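PDB 1WVG: CDP-glucose 4,6-dehydratase from Salmonella enterica subsp. enterica serovar Typhi, which catalyses the NAD(+)-dependent conversion of CDP-D-glucose into CDP-4-dehydro-6-deoxy-D-glucose with loss of water, an early step towards the 3,6-dideoxyhexose of the lipopolysaccharide O-antigen. Local coordinates for residues 22-27 / 344-349; 64-67 / 71-74; 134-139 / 145-150; 211-214 / 218-221. All coordinates share one frame; numbering follows the deposited sequence.

Contact 1: 22-27 / 344-349; sequences GSWLSL and ICSKRE
W24 spans most of the gap between helix 20-31 and helix 342-355 and meets S346 with the far end of its indole. From CB the side chain leaves its helix with CG anti to the carbonyl carbon (chi1 -82°), which carries the six-membered ring across towards residues 344-349. The five-membered ring is engaged elsewhere, NE1 hydrogen-bonding to G199 O. The ring of F20 also meets the W24 ring, their planes about perpendicular. Only the last carbons reach the other helix. CZ3 comes 3.9 Å from S346 O, and CH2 lies 3.9 Å from S346 OG, an oblique approach without a hydrogen bond. CH2 also sits 4.4 Å from E349 CB, one turn further along. S346 OG has its own partners in W332 NE1 and M342 O, so this buried hydroxyl can face carbon without lacking a polar contact. The carboxylate of E349 is likewise held elsewhere, by R328 and H234. Beside the indole, L27 adds a methyl, its CD2 4.0 Å from S346 CB. The axes of the two short segments come within 11.0 Å and cross at -74°, and at this separation the W24 indole and the L27 methyl make the contact. Helix 20-31 begins at the glycine-rich turn that holds the dinucleotide diphosphate in the Rossmann fold, and here a C-terminal helix packs on its flank.

Contact 2: 64-67 / 71-74; sequences GDIR and KLRS. With APR (adenosine-5-diphosphoribose), chain C.
I66 and L72 run alongside each other with their methyl ends facing in a common direction. I66 CD1 stands only 3.4 Å from L72 CD2, tighter than usual for two methyls. I66 CG1 is anti to the backbone N (chi1 -158°), and this brings CD1 towards L72 while CG2 turns to the adenine. K71 comes from another direction: its bent chain sets NZ 3.6 Å from G64 CA, with a weak hydrogen bond to Y39 OH beyond. The adenine is read on the other side of residues 64-67. I66 N donates to N1 of the bound APR at 2.8 Å, and N6 of the same adenine donates to D65 OD1 at 3.0 Å, both nearly straight. R67 holds that carboxylate side-on, NE to OD1 and NH2 to OD2, the latter a salt bridge of 3.0 Å. R67 N also reaches OD1, at 2.6 Å and 171°, closing an Asx turn. Gripped by three N-H groups besides the adenine amine, the carboxylate has little freedom to rotate. The pair D65-I66 is consistent with the adenine-binding aspartate-hydrophobic motif of extended short-chain dehydrogenases. Residues 64-67 lie in the loop after strand 60-63, and residues 71-74 on helix 69-79, which follows, with L72 touching F13 of strand 11-15 and H113 of helix 100-121.

Contact 3: 134-139 / 145-150; sequences KCYDNR and YRENEP. With CXY (cytidine-5'-diphospho-beta-D-xylose), chain D.
The rings of Y136 and Y145 are nearly parallel, 15° between planes, but so far offset that little of one covers the other. Each ring instead receives the other's CB: Y145 CB lies over the centre of the Y136 ring, 3.6 Å from its centroid, while Y136 CB sits more loosely over the Y145 ring, towards its rim. C135 SG covers the opposite face of Y136. At the far end of Y145, R139 N donates to OH at 2.7 Å, approaching at the ring edge, and water 2 links that hydroxyl to N138 OD1, itself held by E140 N. The backbones of the two loop segments are joined too, through D137 N to P150 O at 2.7 Å, and water 1 donates to both D137 O and P150 O. All of this folds up the long connection between strand 126-130 of the Rossmann sheet and helix 156-175, in which R146 to E149 form a type I beta turn. At its start K134 NZ donates to O1B of the bound CXY at 2.8 Å. Further out, Y136 OH is fixed by N261 and R192, and the ring of W141 stacks on Y145. E149 OE1 accepts from R146 N and forms a salt bridge to R146 of a second subunit.

Contact 4: 211-214 / 218-221; sequences ILRS and NQQV
S214 O accepts the backbone N-H of Q219 at 2.8 Å, with an N-H...acceptor angle of 168°. The bond spans five residues, and N218, immediately before the donor, has positive phi and psi; together these are consistent with a Schellman-type ending of helix 207-216, which reverses the chain towards strand 221-223. S214 O also has the carbonyl oxygen of Q219 nearby, 3.0 Å from it; both are acceptors, so no bond forms. Outside the turn, the side chains of R213 and Q219 tie helix and loop together. R213 CG is anti to the backbone N (chi1 180°) and the chain then bends at chi2, which carries the guanidinium over to the Q219 amide; the two planes stand 52° apart. NH1 meets Q219 OE1 in the carbonyl plane, on a lone pair, although the 2.5 Å between these two atoms is very short and its exact value doubtful. NH2 adds a weak second bond to the same oxygen. On the buried side, S214 and I211 take up V221. The hydroxyl of S214 bonds back to D210 O within the helix, so its contact with V221 is plain packing, OG lying 3.4 Å from V221 CB. V221 also packs on V276 of helix 272-283. V221 CG1 and V221 CG2 lie 4.0 Å and 3.9 Å from I211 CG1, with V221 CG2 3.8 Å from I211 CA.

Three of the four contacts lie along the two bound nucleotides, and contact 1 encloses the others in sequence, joining the first Rossmann helix to the C-terminal helix. Contact 2 meets the adenine of APR directly, and contact 3 reaches CXY through K134. Contact 4 stands beside that second ligand, the V221 side chain being about 5 Å from it, while neighbouring D210 and I222 hydrogen-bond to it. Contact 1 is set further back, with the W24 side chain about 8 Å from APR. No two contacts touch: the centres of contacts 2 and 4, at the cofactor and sugar-nucleotide ends, are about 38 Å apart, and those of contacts 1 and 3, on opposite sides of the chain's centre, about 30 Å.

Contact 1: 22-27 / 344-349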
# COMPACT_ATOMS: atom_id res chain seq x y z
N GLY A 22 29.73 -19.06 -2.14
CA GLY A 22 30.86 -18.91 -1.24
C GLY A 22 32.20 -19.10 -1.89
O GLY A 22 33.15 -18.32 -1.69
N SER A 23 32.25 -20.19 -2.66
CA SER A 23 33.48 -20.56 -3.34
C SER A 23 33.87 -19.52 -4.34
O SER A 23 35.04 -19.15 -4.46
CB SER A 23 33.30 -21.87 -4.06
OG SER A 23 33.27 -22.88 -3.10
N TRP A 24 32.89 -19.06 -5.08
CA TRP A 24 33.20 -18.05 -6.08
C TRP A 24 33.63 -16.76 -5.40
O TRP A 24 34.57 -16.06 -5.82
CB TRP A 24 32.01 -17.82 -7.01
CG TRP A 24 31.84 -18.79 -8.15
CD1 TRP A 24 30.91 -19.78 -8.22
CD2 TRP A 24 32.55 -18.83 -9.39
NE1 TRP A 24 31.00 -20.46 -9.42
CE2 TRP A 24 31.99 -19.87 -10.18
CE3 TRP A 24 33.62 -18.11 -9.89
CZ2 TRP A 24 32.46 -20.19 -11.47
CZ3 TRP A 24 34.08 -18.41 -11.17
CH2 TRP A 24 33.51 -19.42 -11.96
N LEU A 25 32.93 -16.47 -4.32
CA LEU A 25 33.28 -15.27 -3.59
C LEU A 25 34.66 -15.38 -2.97
O LEU A 25 35.52 -14.49 -3.10
CB LEU A 25 32.25 -14.93 -2.47
CG LEU A 25 32.58 -13.61 -1.76
CD1 LEU A 25 32.62 -12.45 -2.75
CD2 LEU A 25 31.57 -13.33 -0.65
N SER A 26 34.87 -16.48 -2.27
CA SER A 26 36.19 -16.63 -1.63
C SER A 26 37.35 -16.56 -2.63
O SER A 26 38.40 -15.93 -2.44
CB SER A 26 36.22 -17.90 -0.81
OG SER A 26 35.13 -17.90 0.08
N LEU A 27 37.13 -17.23 -3.74
CA LEU A 27 38.10 -17.21 -4.77
C LEU A 27 38.37 -15.78 -5.24
O LEU A 27 39.52 -15.30 -5.28
CB LEU A 27 37.54 -18.01 -5.92
CG LEU A 27 38.58 -18.15 -7.00
CD1 LEU A 27 39.83 -18.76 -6.38
CD2 LEU A 27 38.04 -19.13 -8.04
N ILE A 344 42.03 -22.56 -12.96
CA ILE A 344 42.46 -21.64 -13.97
C ILE A 344 41.29 -21.10 -14.80
O ILE A 344 41.19 -19.93 -15.12
CB ILE A 344 43.60 -22.26 -14.75
CG1 ILE A 344 44.83 -22.15 -13.85
CG2 ILE A 344 43.79 -21.47 -16.03
CD1 ILE A 344 44.51 -21.35 -12.57
N CYS A 345 40.34 -21.95 -15.14
CA CYS A 345 39.17 -21.47 -15.89
C CYS A 345 38.37 -20.46 -15.06
O CYS A 345 37.99 -19.41 -15.54
CB CYS A 345 38.23 -22.66 -16.19
SG CYS A 345 39.03 -23.75 -17.39
N SER A 346 38.12 -20.85 -13.79
CA SER A 346 37.40 -20.06 -12.84
C SER A 346 38.12 -18.73 -12.69
O SER A 346 37.52 -17.68 -12.81
CB SER A 346 37.14 -20.78 -11.52
OG SER A 346 36.40 -21.99 -11.80
N LYS A 347 39.43 -18.74 -12.49
CA LYS A 347 40.14 -17.46 -12.40
C LYS A 347 39.92 -16.64 -13.65
O LYS A 347 39.81 -15.40 -13.63
CB LYS A 347 41.64 -17.62 -12.16
CG LYS A 347 42.01 -18.14 -10.77
CD LYS A 347 43.38 -17.68 -10.27
CE LYS A 347 44.17 -18.76 -9.54
NZ LYS A 347 45.28 -18.24 -8.72
N ARG A 348 39.86 -17.33 -14.78
CA ARG A 348 39.64 -16.61 -16.00
C ARG A 348 38.27 -15.91 -16.06
O ARG A 348 38.09 -14.80 -16.58
CB ARG A 348 39.87 -17.50 -17.21
CG ARG A 348 40.45 -16.69 -18.37
CD ARG A 348 40.55 -17.42 -19.71
NE ARG A 348 40.28 -16.51 -20.82
CZ ARG A 348 39.79 -16.85 -22.01
NH1 ARG A 348 39.49 -18.13 -22.35
NH2 ARG A 348 39.59 -15.89 -22.91
N GLU A 349 37.24 -16.59 -15.58
CA GLU A 349 35.93 -15.95 -15.63
C GLU A 349 35.84 -14.67 -14.84
O GLU A 349 35.26 -13.70 -15.34
CB GLU A 349 34.74 -16.85 -15.32
CG GLU A 349 34.57 -17.86 -16.45
CD GLU A 349 33.17 -17.87 -16.94
OE1 GLU A 349 32.22 -18.07 -16.18
OE2 GLU A 349 33.11 -17.61 -18.22

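Contact 2: 64-67 / 71-74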
# COMPACT_ATOMS: atom_id res chain seq x y z
N GLY A 64 32.33 -25.80 10.61
CA GLY A 64 31.52 -25.61 11.80
C GLY A 64 30.06 -25.25 11.51
O GLY A 64 29.69 -24.91 10.38
N ASP A 65 29.24 -25.35 12.55
CA ASP A 65 27.84 -25.09 12.42
C ASP A 65 27.43 -23.73 12.89
O ASP A 65 27.76 -23.29 14.02
CB ASP A 65 27.03 -26.09 13.20
CG ASP A 65 25.64 -26.06 12.69
OD1 ASP A 65 24.96 -25.05 12.55
OD2 ASP A 65 25.27 -27.27 12.39
N ILE A 66 26.68 -23.08 11.99
CA ILE A 66 26.20 -21.74 12.31
C ILE A 66 25.29 -21.70 13.54
O ILE A 66 25.10 -20.68 14.21
CB ILE A 66 25.58 -21.11 11.08
CG1 ILE A 66 25.59 -19.60 11.28
CG2 ILE A 66 24.16 -21.64 10.88
CD1 ILE A 66 26.99 -19.03 11.07
N ARG A 67 24.70 -22.83 13.84
CA ARG A 67 23.83 -22.91 14.98
C ARG A 67 24.59 -23.02 16.30
O ARG A 67 23.99 -22.99 17.37
CB ARG A 67 22.84 -24.04 14.79
CG ARG A 67 21.95 -23.76 13.58
CD ARG A 67 21.17 -24.99 13.18
NE ARG A 67 22.00 -25.91 12.44
CZ ARG A 67 21.63 -27.12 12.02
NH1 ARG A 67 20.41 -27.61 12.23
NH2 ARG A 67 22.52 -27.87 11.35
N LYS A 71 30.76 -21.53 19.39
CA LYS A 71 31.79 -21.87 18.46
C LYS A 71 31.95 -20.79 17.41
O LYS A 71 33.07 -20.42 17.06
CB LYS A 71 31.50 -23.19 17.78
CG LYS A 71 31.93 -24.38 18.61
CD LYS A 71 32.19 -25.61 17.75
CE LYS A 71 31.46 -25.59 16.41
NZ LYS A 71 32.23 -24.97 15.30
N LEU A 72 30.82 -20.29 16.88
CA LEU A 72 30.85 -19.25 15.85
C LEU A 72 31.54 -17.99 16.34
O LEU A 72 32.43 -17.43 15.68
CB LEU A 72 29.43 -18.91 15.35
CG LEU A 72 29.31 -17.68 14.42
CD1 LEU A 72 30.16 -17.83 13.15
CD2 LEU A 72 27.85 -17.56 13.98
N ARG A 73 31.07 -17.54 17.50
CA ARG A 73 31.60 -16.34 18.14
C ARG A 73 33.14 -16.37 18.24
O ARG A 73 33.87 -15.41 17.87
CB ARG A 73 30.93 -16.15 19.53
CG ARG A 73 31.19 -14.75 20.07
CD ARG A 73 31.26 -14.69 21.58
NE ARG A 73 31.05 -16.02 22.14
CZ ARG A 73 30.25 -16.23 23.18
NH1 ARG A 73 29.57 -15.25 23.78
NH2 ARG A 73 30.12 -17.49 23.62
N SER A 74 33.62 -17.50 18.76
CA SER A 74 35.05 -17.77 18.95
C SER A 74 35.86 -17.64 17.69
O SER A 74 36.89 -16.95 17.61
CB SER A 74 35.27 -19.13 19.60
OG SER A 74 34.87 -19.06 20.95
N1 APR C . 26.26 -24.08 9.42
C2 APR C . 27.23 -23.58 8.62
N3 APR C . 27.25 -23.50 7.32
C4 APR C . 26.11 -23.98 6.77
C5 APR C . 25.03 -24.50 7.43
C6 APR C . 25.12 -24.56 8.85
N6 APR C . 24.18 -24.99 9.70
N7 APR C . 24.04 -24.87 6.53
C8 APR C . 24.55 -24.58 5.34
N9 APR C . 25.80 -24.04 5.44
C1' APR C . 26.70 -23.61 4.38
C2' APR C . 27.09 -24.77 3.50
O2' APR C . 28.06 -25.59 4.17
C3' APR C . 27.67 -23.98 2.32
O3' APR C . 28.98 -23.43 2.49
O4' APR C . 26.01 -22.77 3.52
C4' APR C . 26.60 -22.86 2.22
C5' APR C . 25.46 -23.15 1.30
O5' APR C . 25.98 -23.14 -0.05
PA APR C . 25.14 -23.77 -1.30
O1A APR C . 24.22 -24.91 -0.88
O2A APR C . 26.12 -23.93 -2.49
O3A APR C . 24.18 -22.58 -1.64
PB APR C . 24.55 -21.20 -2.42
O1B APR C . 23.88 -21.29 -3.77
O2B APR C . 26.03 -20.88 -2.34
O5D APR C . 23.87 -20.15 -1.44
C5D APR C . 24.71 -19.21 -0.76
O4D APR C . 23.16 -17.30 -1.02
O1D APR C . 21.20 -17.55 -2.29
C1D APR C . 21.77 -17.47 -0.95
O2D APR C . 20.37 -18.85 0.52
C2D APR C . 21.58 -18.80 -0.27
O3D APR C . 22.32 -18.00 1.85
C3D APR C . 22.71 -18.81 0.74
C4D APR C . 23.82 -18.20 -0.08

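Contact 3: 134-139 / 145-150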
# COMPACT_ATOMS: atom_id res chain seq x y z
N LYS A 134 13.70 -14.52 -2.57
CA LYS A 134 12.46 -15.08 -2.05
C LYS A 134 11.97 -14.46 -0.76
O LYS A 134 10.97 -14.90 -0.21
CB LYS A 134 12.60 -16.58 -1.88
CG LYS A 134 13.02 -17.15 -3.21
CD LYS A 134 12.45 -18.51 -3.51
CE LYS A 134 13.34 -19.27 -4.48
NZ LYS A 134 13.77 -18.45 -5.63
N CYS A 135 12.66 -13.46 -0.26
CA CYS A 135 12.23 -12.83 1.00
C CYS A 135 10.90 -12.07 0.91
O CYS A 135 10.16 -11.89 1.91
CB CYS A 135 13.33 -11.93 1.63
SG CYS A 135 13.69 -10.44 0.63
N TYR A 136 10.62 -11.57 -0.30
CA TYR A 136 9.42 -10.76 -0.50
C TYR A 136 8.15 -11.56 -0.55
O TYR A 136 8.07 -12.63 -1.14
CB TYR A 136 9.50 -9.97 -1.83
CG TYR A 136 10.64 -8.95 -1.92
CD1 TYR A 136 11.76 -9.20 -2.73
CD2 TYR A 136 10.59 -7.73 -1.24
CE1 TYR A 136 12.81 -8.28 -2.82
CE2 TYR A 136 11.63 -6.80 -1.33
CZ TYR A 136 12.74 -7.06 -2.13
OH TYR A 136 13.78 -6.16 -2.22
N ASP A 137 7.10 -11.00 0.03
CA ASP A 137 5.82 -11.66 -0.07
C ASP A 137 5.55 -11.74 -1.58
O ASP A 137 5.58 -10.70 -2.24
CB ASP A 137 4.83 -10.67 0.59
CG ASP A 137 3.44 -11.18 0.50
OD1 ASP A 137 3.20 -12.36 0.48
OD2 ASP A 137 2.55 -10.25 0.36
N ASN A 138 5.33 -12.93 -2.15
CA ASN A 138 5.11 -13.07 -3.60
C ASN A 138 3.66 -12.84 -4.07
O ASN A 138 2.78 -13.65 -3.81
CB ASN A 138 5.74 -14.36 -4.15
CG ASN A 138 5.90 -14.37 -5.68
OD1 ASN A 138 5.07 -13.81 -6.41
ND2 ASN A 138 7.01 -14.93 -6.19
N ARG A 139 3.39 -11.71 -4.73
CA ARG A 139 2.06 -11.38 -5.19
C ARG A 139 1.73 -12.01 -6.53
O ARG A 139 0.64 -11.83 -7.08
CB ARG A 139 1.99 -9.88 -5.32
CG ARG A 139 2.42 -9.28 -4.00
CD ARG A 139 1.25 -9.18 -3.05
NE ARG A 139 0.01 -9.12 -3.81
CZ ARG A 139 -0.69 -8.00 -3.99
NH1 ARG A 139 -0.28 -6.85 -3.47
NH2 ARG A 139 -1.80 -8.05 -4.71
N TYR A 145 10.09 -6.74 -7.61
CA TYR A 145 9.94 -6.21 -6.25
C TYR A 145 10.91 -5.09 -5.92
O TYR A 145 12.07 -5.12 -6.33
CB TYR A 145 10.05 -7.31 -5.14
CG TYR A 145 8.87 -8.22 -5.34
CD1 TYR A 145 8.97 -9.33 -6.16
CD2 TYR A 145 7.62 -7.87 -4.81
CE1 TYR A 145 7.84 -10.13 -6.36
CE2 TYR A 145 6.49 -8.67 -5.00
CZ TYR A 145 6.62 -9.81 -5.78
OH TYR A 145 5.51 -10.58 -6.06
N ARG A 146 10.45 -4.15 -5.08
CA ARG A 146 11.24 -3.02 -4.64
C ARG A 146 11.65 -3.33 -3.23
O ARG A 146 10.92 -4.07 -2.57
CB ARG A 146 10.35 -1.76 -4.58
CG ARG A 146 9.69 -1.38 -5.92
CD ARG A 146 8.46 -0.46 -5.76
NE ARG A 146 8.02 0.10 -7.05
CZ ARG A 146 6.93 0.84 -7.13
NH1 ARG A 146 6.23 1.06 -6.03
NH2 ARG A 146 6.54 1.37 -8.30
N GLU A 147 12.78 -2.75 -2.77
CA GLU A 147 13.34 -2.96 -1.43
C GLU A 147 12.42 -2.63 -0.30
O GLU A 147 12.61 -3.13 0.80
CB GLU A 147 14.66 -2.23 -1.16
CG GLU A 147 15.79 -2.85 -2.00
CD GLU A 147 15.88 -2.26 -3.39
OE1 GLU A 147 14.98 -1.64 -3.89
OE2 GLU A 147 17.03 -2.48 -4.00
N ASN A 148 11.47 -1.75 -0.60
CA ASN A 148 10.52 -1.29 0.39
C ASN A 148 9.26 -2.14 0.54
O ASN A 148 8.41 -1.78 1.35
CB ASN A 148 10.16 0.21 0.21
CG ASN A 148 9.24 0.47 -0.99
OD1 ASN A 148 8.93 -0.42 -1.79
ND2 ASN A 148 8.76 1.70 -1.11
N GLU A 149 9.15 -3.26 -0.21
CA GLU A 149 7.97 -4.12 -0.13
C GLU A 149 8.04 -5.15 1.00
O GLU A 149 9.10 -5.43 1.58
CB GLU A 149 7.59 -4.69 -1.51
CG GLU A 149 7.17 -3.51 -2.46
CD GLU A 149 6.88 -3.94 -3.88
OE1 GLU A 149 7.72 -4.16 -4.74
OE2 GLU A 149 5.59 -4.07 -4.09
N PRO A 150 6.88 -5.69 1.36
CA PRO A 150 6.77 -6.62 2.46
C PRO A 150 7.43 -7.95 2.28
O PRO A 150 7.46 -8.56 1.20
CB PRO A 150 5.29 -6.85 2.72
CG PRO A 150 4.53 -5.94 1.78
CD PRO A 150 5.55 -5.35 0.80
O1B CXY D . 14.17 -20.34 -7.68
PB CXY D . 14.78 -21.48 -6.90
O2B CXY D . 13.77 -22.41 -6.27
O1' CXY D . 15.78 -20.88 -5.74
O3A CXY D . 15.62 -22.08 -8.05
PA CXY D . 15.48 -23.48 -8.90
O1A CXY D . 16.65 -23.49 -9.82
O2A CXY D . 15.40 -24.64 -7.99
O5D CXY D . 14.07 -23.27 -9.63
C5D CXY D . 14.02 -22.37 -10.74
C4D CXY D . 12.73 -22.62 -11.49
O4D CXY D . 12.97 -23.70 -12.43
C3D CXY D . 11.49 -22.97 -10.68
O3D CXY D . 10.22 -22.46 -11.20
C2D CXY D . 11.60 -24.50 -10.77
O2D CXY D . 10.30 -25.07 -10.52
C1D CXY D . 11.98 -24.66 -12.23
N1 CXY D . 12.55 -25.97 -12.55
C6 CXY D . 13.72 -26.40 -11.94
C5 CXY D . 14.28 -27.55 -12.21
C4 CXY D . 13.70 -28.45 -13.14
N3 CXY D . 12.53 -27.96 -13.74
C2 CXY D . 11.90 -26.76 -13.49
N4 CXY D . 14.13 -29.56 -13.44
O2 CXY D . 10.85 -26.40 -14.04
C1' CXY D . 17.09 -20.62 -6.21
C2' CXY D . 18.02 -21.02 -5.09
C3' CXY D . 17.67 -20.15 -3.90
C4' CXY D . 17.85 -18.67 -4.26
C5' CXY D . 17.01 -18.33 -5.48
O2' CXY D . 17.84 -22.40 -4.72
O3' CXY D . 18.58 -20.43 -2.82
O4' CXY D . 17.50 -17.85 -3.15
O5' CXY D . 17.30 -19.22 -6.57
O HOH W 1 6.19 -8.20 -1.20
O HOH W 2 5.49 -11.87 -8.40

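Contact 4: 211-214 / 218-221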
# COMPACT_ATOMS: atom_id res chain seq x y z
N ILE A 211 19.99 -29.47 -15.57
CA ILE A 211 20.16 -29.53 -16.99
C ILE A 211 21.49 -30.07 -17.38
O ILE A 211 21.60 -30.91 -18.27
CB ILE A 211 20.01 -28.16 -17.58
CG1 ILE A 211 18.54 -27.76 -17.65
CG2 ILE A 211 20.61 -28.25 -18.95
CD1 ILE A 211 18.36 -26.25 -17.92
N LEU A 212 22.51 -29.56 -16.72
CA LEU A 212 23.89 -29.96 -17.01
C LEU A 212 24.17 -31.45 -16.77
O LEU A 212 24.91 -32.09 -17.49
CB LEU A 212 24.88 -29.11 -16.18
CG LEU A 212 25.08 -27.69 -16.72
CD1 LEU A 212 26.06 -26.86 -15.87
CD2 LEU A 212 25.56 -27.79 -18.16
N ARG A 213 23.55 -31.98 -15.73
CA ARG A 213 23.72 -33.37 -15.34
C ARG A 213 23.12 -34.32 -16.38
O ARG A 213 23.75 -35.31 -16.73
CB ARG A 213 23.14 -33.58 -13.94
CG ARG A 213 23.25 -35.01 -13.42
CD ARG A 213 22.14 -35.92 -13.96
NE ARG A 213 22.47 -37.36 -13.93
CZ ARG A 213 22.07 -38.25 -14.85
NH1 ARG A 213 21.35 -37.93 -15.93
NH2 ARG A 213 22.45 -39.52 -14.68
N SER A 214 21.90 -33.99 -16.85
CA SER A 214 21.21 -34.77 -17.88
C SER A 214 21.96 -34.73 -19.18
O SER A 214 22.24 -35.74 -19.81
CB SER A 214 19.84 -34.19 -18.13
OG SER A 214 19.13 -34.18 -16.91
N ASN A 218 23.98 -37.97 -21.42
CA ASN A 218 23.11 -38.14 -22.57
C ASN A 218 21.69 -38.55 -22.25
O ASN A 218 21.14 -39.45 -22.88
CB ASN A 218 23.72 -38.99 -23.70
CG ASN A 218 25.11 -38.49 -24.08
OD1 ASN A 218 25.25 -37.56 -24.91
ND2 ASN A 218 26.12 -39.08 -23.42
N GLN A 219 21.10 -37.86 -21.28
CA GLN A 219 19.73 -38.10 -20.87
C GLN A 219 18.95 -36.81 -21.07
O GLN A 219 19.58 -35.75 -21.24
CB GLN A 219 19.67 -38.52 -19.39
CG GLN A 219 20.12 -39.96 -19.19
CD GLN A 219 19.71 -40.53 -17.84
OE1 GLN A 219 20.02 -39.90 -16.80
NE2 GLN A 219 19.07 -41.69 -17.86
N GLN A 220 17.61 -36.90 -21.09
CA GLN A 220 16.88 -35.65 -21.25
C GLN A 220 16.62 -35.07 -19.89
O GLN A 220 16.45 -35.81 -18.94
CB GLN A 220 15.61 -35.59 -22.12
CG GLN A 220 15.31 -36.75 -23.08
CD GLN A 220 13.82 -36.74 -23.35
OE1 GLN A 220 13.07 -37.49 -22.71
NE2 GLN A 220 13.38 -35.81 -24.20
N VAL A 221 16.62 -33.76 -19.78
CA VAL A 221 16.39 -33.16 -18.49
C VAL A 221 14.90 -33.03 -18.35
O VAL A 221 14.18 -32.73 -19.32
CB VAL A 221 17.14 -31.84 -18.30
CG1 VAL A 221 16.89 -30.87 -19.46
CG2 VAL A 221 16.76 -31.18 -16.98